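Local structure of sortase family protein (Clostridium perfringens, 4D70) at residues 146-149 with 150-154. The protein probably acts as a class D sortase, a cysteine transpeptidase that cleaves a sorting signal in surface proteins and links them to the cell envelope. Numbering follows the deposited sequence.
Sequences FVTS and PSDTD
The D152 carboxylate meets T148 at one edge: OG1 lies almost in its plane and donates to OD2 over 2.6 Å, onto the anti lone pair of that oxygen, which faces away from OD1. OD1 takes a weak bond from the backbone N of D154, which lies out of the carboxylate plane on the same side as the T148 methyl. That methyl, CG2, sits 3.6 Å from OD2. The two side chains cross at about a right angle, and both torsions serve the bond: in T148 OG1 is anti to the backbone N (chi1 -168°), and in D152 CG takes the same setting (chi1 -175°).

The chain reverses between them in a type I beta turn, with P150 and S151 at its corners. D152 N closes it onto S149 O at 3.1 Å. A water also donates to S149 O and bridges to D152 O, so two donors grip that carbonyl. The S149 and S151 hydroxyls join OG to OG at 3.0 Å across the turn; either could be the donor. P150 supplies the first corner, and its side chain touches R177 of strand 176-184.

Overlapping the end of the beta turn, D152 centres an inverse gamma turn, closed by a weak bond from T153 N to S151 O. These overlapping turns, tied back to the strand end by a Thr-Asp side-chain bond, end strand 137-148 of the sortase beta barrel and open the loop to strand 163-171. This is the β6/β7 loop, which in relatives flanks the sorting-signal groove.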
loop_
_atom_site.group_PDB
_atom_site.type_symbol
_atom_site.label_atom_id
_atom_site.label_comp_id
_atom_site.label_asym_id
_atom_site.label_seq_id
_atom_site.Cartn_x
_atom_site.Cartn_y
_atom_site.Cartn_z
ATOM N N PHE A 146 14.367 6.327 -2.431
ATOM C CA PHE A 146 15.560 6.436 -1.618
ATOM C C PHE A 146 15.718 5.294 -0.627
ATOM O O PHE A 146 14.787 4.503 -0.405
ATOM C CB PHE A 146 15.655 7.790 -0.916
ATOM C CG PHE A 146 14.552 8.029 0.099
ATOM C CD1 PHE A 146 13.389 8.592 -0.287
ATOM C CD2 PHE A 146 14.746 7.749 1.449
ATOM C CE1 PHE A 146 12.387 8.881 0.627
ATOM C CE2 PHE A 146 13.766 8.000 2.352
ATOM C CZ PHE A 146 12.572 8.587 1.948
ATOM N N VAL A 147 16.934 5.185 -0.090
ATOM C CA VAL A 147 17.260 4.138 0.879
ATOM C C VAL A 147 17.492 4.826 2.211
ATOM O O VAL A 147 18.111 5.864 2.254
ATOM C CB VAL A 147 18.572 3.442 0.498
ATOM C CG1 VAL A 147 18.953 2.393 1.546
ATOM C CG2 VAL A 147 18.409 2.754 -0.848
ATOM N N THR A 148 17.031 4.237 3.270
ATOM C CA THR A 148 17.139 4.808 4.583
ATOM C C THR A 148 17.270 3.693 5.608
ATOM O O THR A 148 17.270 2.500 5.250
ATOM C CB THR A 148 15.948 5.766 4.904
ATOM O OG1 THR A 148 16.266 6.500 6.073
ATOM C CG2 THR A 148 14.642 5.019 5.182
ATOM N N SER A 149 17.370 4.052 6.886
ATOM C CA SER A 149 17.423 3.033 7.940
ATOM C C SER A 149 16.090 2.530 8.394
ATOM O O SER A 149 15.065 3.204 8.264
ATOM C CB SER A 149 18.204 3.557 9.184
ATOM O OG SER A 149 17.442 4.525 9.850
ATOM N N PRO A 150 16.114 1.360 9.049
ATOM C CA PRO A 150 14.903 0.861 9.691
ATOM C C PRO A 150 14.393 1.730 10.824
ATOM O O PRO A 150 13.254 1.637 11.155
ATOM C CB PRO A 150 15.317 -0.514 10.204
ATOM C CG PRO A 150 16.521 -0.879 9.388
ATOM C CD PRO A 150 17.233 0.409 9.174
ATOM N N SER A 151 15.189 2.633 11.353
ATOM C CA SER A 151 14.720 3.508 12.427
ATOM C C SER A 151 14.174 4.854 11.893
ATOM O O SER A 151 13.709 5.690 12.689
ATOM C CB SER A 151 15.872 3.770 13.422
ATOM O OG SER A 151 16.884 4.586 12.802
ATOM N N ASP A 152 14.215 5.078 10.566
ATOM C CA ASP A 152 13.737 6.348 9.981
ATOM C C ASP A 152 12.215 6.301 9.869
ATOM O O ASP A 152 11.606 5.847 8.876
ATOM C CB ASP A 152 14.396 6.587 8.624
ATOM C CG ASP A 152 14.037 7.926 8.013
ATOM O OD1 ASP A 152 13.233 8.675 8.602
ATOM O OD2 ASP A 152 14.574 8.222 6.913
ATOM N N THR A 153 11.597 6.752 10.941
ATOM C CA THR A 153 10.168 6.798 11.071
ATOM C C THR A 153 9.538 7.977 10.261
ATOM O O THR A 153 8.321 7.995 9.994
ATOM C CB THR A 153 9.880 6.897 12.590
ATOM O OG1 THR A 153 8.563 6.486 12.825
ATOM C CG2 THR A 153 10.120 8.298 13.114
ATOM N N ASP A 154 10.364 8.965 9.861
ATOM C CA ASP A 154 9.857 10.156 9.113
ATOM C C ASP A 154 9.216 9.775 7.751
ATOM O O ASP A 154 8.424 10.541 7.208
ATOM C CB ASP A 154 10.939 11.157 8.834
ATOM C CG ASP A 154 11.253 12.012 10.062
ATOM O OD1 ASP A 154 10.545 11.865 11.088
ATOM O OD2 ASP A 154 12.189 12.827 9.978
HETATM O O HOH W 1 12.238 3.218 7.581
#